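Local coordinates for protein UDP-D-quinovosamine 4-dehydrogenase (Vibrio fischeri, PDB 3NKL) that probably acts in nucleotide-sugar metabolism as an oxidoreductase and lyase of the polysaccharide synthase family, seen here as its Rossmann-like CoA-binding-type domain, at residues 8-13 with 55-60. Numbering follows the deposited sequence.
With SO4 (sulfate ion), chain J; SO4 (sulfate ion), chain K.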
ATOM      1  N   LEU B   8       2.619 -17.174  -3.702  1.00 17.84           N
ATOM      2  CA  LEU B   8       3.044 -15.821  -3.992  1.00 19.72           C
ATOM      3  C   LEU B   8       2.142 -14.870  -3.222  1.00 24.52           C
ATOM      4  O   LEU B   8       0.957 -15.165  -2.995  1.00 18.40           O
ATOM      5  CB  LEU B   8       2.914 -15.487  -5.479  1.00 16.42           C
ATOM      6  CG  LEU B   8       3.661 -16.381  -6.473  1.00 26.46           C
ATOM      7  CD1 LEU B   8       3.283 -15.981  -7.889  1.00 21.07           C
ATOM      8  CD2 LEU B   8       5.164 -16.239  -6.253  1.00 25.23           C
ATOM      9  N   ILE B   9       2.696 -13.724  -2.843  1.00 16.34           N
ATOM     10  CA  ILE B   9       1.887 -12.662  -2.232  1.00 14.28           C
ATOM     11  C   ILE B   9       1.778 -11.528  -3.226  1.00 19.22           C
ATOM     12  O   ILE B   9       2.792 -10.983  -3.677  1.00 20.91           O
ATOM     13  CB  ILE B   9       2.518 -12.127  -0.938  1.00 16.88           C
ATOM     14  CG1 ILE B   9       2.537 -13.233   0.125  1.00 19.60           C
ATOM     15  CG2 ILE B   9       1.782 -10.843  -0.458  1.00 14.34           C
ATOM     16  CD1 ILE B   9       3.223 -12.829   1.414  1.00 20.79           C
ATOM     17  N   TYR B  10       0.543 -11.195  -3.600  1.00 13.37           N
ATOM     18  CA  TYR B  10       0.305 -10.101  -4.522  1.00 14.74           C
ATOM     19  C   TYR B  10       0.165  -8.850  -3.660  1.00 15.26           C
ATOM     20  O   TYR B  10      -0.790  -8.729  -2.905  1.00 17.88           O
ATOM     21  CB  TYR B  10      -0.988 -10.349  -5.307  1.00 17.93           C
ATOM     22  CG  TYR B  10      -1.041  -9.717  -6.677  1.00 16.66           C
ATOM     23  CD1 TYR B  10      -1.035  -8.330  -6.836  1.00 22.43           C
ATOM     24  CD2 TYR B  10      -1.100 -10.508  -7.821  1.00 17.10           C
ATOM     25  CE1 TYR B  10      -1.088  -7.750  -8.092  1.00 24.87           C
ATOM     26  CE2 TYR B  10      -1.161  -9.933  -9.086  1.00 19.94           C
ATOM     27  CZ  TYR B  10      -1.141  -8.568  -9.213  1.00 25.15           C
ATOM     28  OH  TYR B  10      -1.201  -8.026 -10.472  1.00 25.76           O
ATOM     29  N   GLY B  11       1.125  -7.931  -3.782  1.00 16.17           N
ATOM     30  CA  GLY B  11       1.129  -6.677  -3.037  1.00 19.52           C
ATOM     31  C   GLY B  11       2.403  -6.631  -2.209  1.00 22.05           C
ATOM     32  O   GLY B  11       2.520  -7.354  -1.222  1.00 20.29           O
ATOM     33  N   ALA B  12       3.359  -5.802  -2.624  1.00 20.08           N
ATOM     34  CA  ALA B  12       4.626  -5.671  -1.906  1.00 23.07           C
ATOM     35  C   ALA B  12       4.744  -4.347  -1.154  1.00 27.27           C
ATOM     36  O   ALA B  12       5.841  -3.791  -1.021  1.00 28.27           O
ATOM     37  CB  ALA B  12       5.819  -5.857  -2.861  1.00 27.58           C
ATOM     38  N   GLY B  13       3.616  -3.850  -0.657  1.00 19.21           N
ATOM     39  CA  GLY B  13       3.612  -2.647   0.164  1.00 17.02           C
ATOM     40  C   GLY B  13       3.634  -3.081   1.616  1.00 22.04           C
ATOM     41  O   GLY B  13       3.875  -4.251   1.914  1.00 22.90           O
ATOM     42  N   LYS B  55       3.778  -9.724 -15.000  1.00 29.44           N
ATOM     43  CA  LYS B  55       4.131 -10.505 -16.179  1.00 29.23           C
ATOM     44  C   LYS B  55       4.840 -11.794 -15.774  1.00 33.77           C
ATOM     45  O   LYS B  55       4.828 -12.783 -16.511  1.00 37.34           O
ATOM     46  CB  LYS B  55       5.028  -9.674 -17.117  1.00 30.53           C
ATOM     47  CG  LYS B  55       5.691 -10.463 -18.243  1.00 45.21           C
ATOM     48  CD  LYS B  55       6.465  -9.509 -19.174  1.00 62.01           C
ATOM     49  CE  LYS B  55       7.275 -10.244 -20.247  1.00 69.22           C
ATOM     50  NZ  LYS B  55       8.099  -9.291 -21.069  1.00 69.70           N
ATOM     51  N   TYR B  56       5.465 -11.782 -14.603  1.00 33.01           N
ATOM     52  CA  TYR B  56       6.192 -12.961 -14.122  1.00 32.93           C
ATOM     53  C   TYR B  56       5.309 -14.032 -13.456  1.00 28.89           C
ATOM     54  O   TYR B  56       5.824 -15.053 -13.024  1.00 26.47           O
ATOM     55  CB  TYR B  56       7.313 -12.543 -13.156  1.00 28.32           C
ATOM     56  CG  TYR B  56       8.585 -12.107 -13.861  1.00 37.54           C
ATOM     57  CD1 TYR B  56       9.806 -12.682 -13.555  1.00 46.32           C
ATOM     58  CD2 TYR B  56       8.555 -11.131 -14.842  1.00 39.45           C
ATOM     59  CE1 TYR B  56      10.968 -12.288 -14.203  1.00 50.98           C
ATOM     60  CE2 TYR B  56       9.715 -10.735 -15.503  1.00 48.21           C
ATOM     61  CZ  TYR B  56      10.912 -11.313 -15.176  1.00 49.93           C
ATOM     62  OH  TYR B  56      12.064 -10.922 -15.827  1.00 56.90           O
ATOM     63  N   LEU B  57       4.003 -13.787 -13.344  1.00 22.08           N
ATOM     64  CA  LEU B  57       3.101 -14.718 -12.656  1.00 21.49           C
ATOM     65  C   LEU B  57       3.199 -16.151 -13.191  1.00 24.06           C
ATOM     66  O   LEU B  57       3.398 -17.108 -12.437  1.00 23.40           O
ATOM     67  CB  LEU B  57       1.650 -14.243 -12.774  1.00 20.77           C
ATOM     68  CG  LEU B  57       1.153 -13.284 -11.690  1.00 24.35           C
ATOM     69  CD1 LEU B  57      -0.178 -12.713 -12.127  1.00 24.65           C
ATOM     70  CD2 LEU B  57       1.022 -13.996 -10.347  1.00 20.21           C
ATOM     71  N   GLU B  58       3.032 -16.302 -14.493  1.00 29.65           N
ATOM     72  CA  GLU B  58       3.036 -17.640 -15.081  1.00 32.25           C
ATOM     73  C   GLU B  58       4.321 -18.387 -14.805  1.00 31.75           C
ATOM     74  O   GLU B  58       4.296 -19.543 -14.381  1.00 36.89           O
ATOM     75  CB  GLU B  58       2.768 -17.568 -16.580  1.00 41.77           C
ATOM     76  CG  GLU B  58       1.305 -17.335 -16.885  1.00 61.97           C
ATOM     77  CD  GLU B  58       1.081 -16.473 -18.109  1.00 76.21           C
ATOM     78  OE1 GLU B  58       0.455 -15.398 -17.975  1.00 73.73           O
ATOM     79  OE2 GLU B  58       1.532 -16.873 -19.204  1.00 88.27           O
ATOM     80  N   ARG B  59       5.452 -17.729 -15.024  1.00 27.85           N
ATOM     81  CA  ARG B  59       6.720 -18.417 -14.878  1.00 30.87           C
ATOM     82  C   ARG B  59       7.047 -18.771 -13.429  1.00 33.27           C
ATOM     83  O   ARG B  59       7.689 -19.776 -13.175  1.00 30.38           O
ATOM     84  CB  ARG B  59       7.862 -17.634 -15.542  1.00 30.17           C
ATOM     85  CG  ARG B  59       8.284 -16.359 -14.843  1.00 37.43           C
ATOM     86  CD  ARG B  59       9.256 -15.547 -15.733  1.00 43.94           C
ATOM     87  NE  ARG B  59       8.545 -14.827 -16.793  1.00 50.85           N
ATOM     88  CZ  ARG B  59       9.107 -13.950 -17.625  1.00 56.73           C
ATOM     89  NH1 ARG B  59      10.404 -13.676 -17.537  1.00 53.35           N
ATOM     90  NH2 ARG B  59       8.366 -13.346 -18.547  1.00 56.03           N
ATOM     91  N   LEU B  60       6.607 -17.951 -12.480  1.00 25.55           N
ATOM     92  CA  LEU B  60       6.857 -18.227 -11.061  1.00 22.77           C
ATOM     93  C   LEU B  60       5.956 -19.347 -10.568  1.00 24.50           C
ATOM     94  O   LEU B  60       6.383 -20.219  -9.811  1.00 25.76           O
ATOM     95  CB  LEU B  60       6.619 -16.960 -10.218  1.00 20.12           C
ATOM     96  CG  LEU B  60       7.657 -15.839 -10.370  1.00 23.74           C
ATOM     97  CD1 LEU B  60       7.145 -14.542  -9.720  1.00 22.42           C
ATOM     98  CD2 LEU B  60       9.001 -16.255  -9.773  1.00 30.17           C
TER
HETATM   99  S   SO4 J 143      12.107  -7.820 -17.481  1.00 95.23           S
HETATM  100  O1  SO4 J 143      12.867  -8.352 -16.352  1.00 92.00           O
HETATM  101  O2  SO4 J 143      13.050  -7.243 -18.434  1.00103.90           O
HETATM  102  O3  SO4 J 143      11.337  -8.872 -18.145  1.00 91.46           O
HETATM  103  O4  SO4 J 143      11.191  -6.785 -17.009  1.00100.02           O
HETATM  104  S   SO4 K 144       2.936  -6.223 -16.405  1.00 68.90           S
HETATM  105  O1  SO4 K 144       3.990  -6.866 -15.632  1.00 42.16           O
HETATM  106  O2  SO4 K 144       2.389  -5.086 -15.650  1.00 71.87           O
HETATM  107  O3  SO4 K 144       3.513  -5.736 -17.662  1.00 76.15           O
HETATM  108  O4  SO4 K 144       1.864  -7.178 -16.699  1.00 73.04           O
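In this Rossmann-like domain, Leu8 of strand 5-10 points at the start of helix 57-64, and Tyr10 reaches it with its ring, while Ile9 between them turns to helix 14-25. Helix 57-64 packs on one side of the mixed sheet, whose central strands are parallel. Leu8 has the largest share of the contact. Its CG stands anti to the carbonyl carbon (chi1 -57°), and the branch CD1 reaches the helix, lying 3.9 Å from Leu57 CD2. The same methyl touches the base of the next inward-facing residue, Leu60 CB, at 4.2 Å, the two side chains running roughly at right angles. Leu57 divides its branches between the two strand residues: CD2 goes to Leu8, whereas CD1 comes to the edge of the Tyr10 ring, near its plane, 4.2 Å from CE2. The Tyr10 hydroxyl, one ring carbon along from CE2, is hydrogen-bonded to Asp37. Past the strand, Gly11 and Gly13 fit a GxGxxG pattern, and Gly13 takes the N-cap position of helix 14-25. At the N-terminal end of 55-60, Lys55 N hydrogen-bonds O1 of one sulfate (chain K) at 2.9 Å, and Tyr56 OH, also bonded to Lys43, O1 of the other (chain J) at 2.7 Å; both sulfates probably come from the crystallisation liquor. The interface itself is wholly apolar and buried, so methyl packing and one ring edge join helix to sheet, while Asp37 satisfies Tyr10 OH.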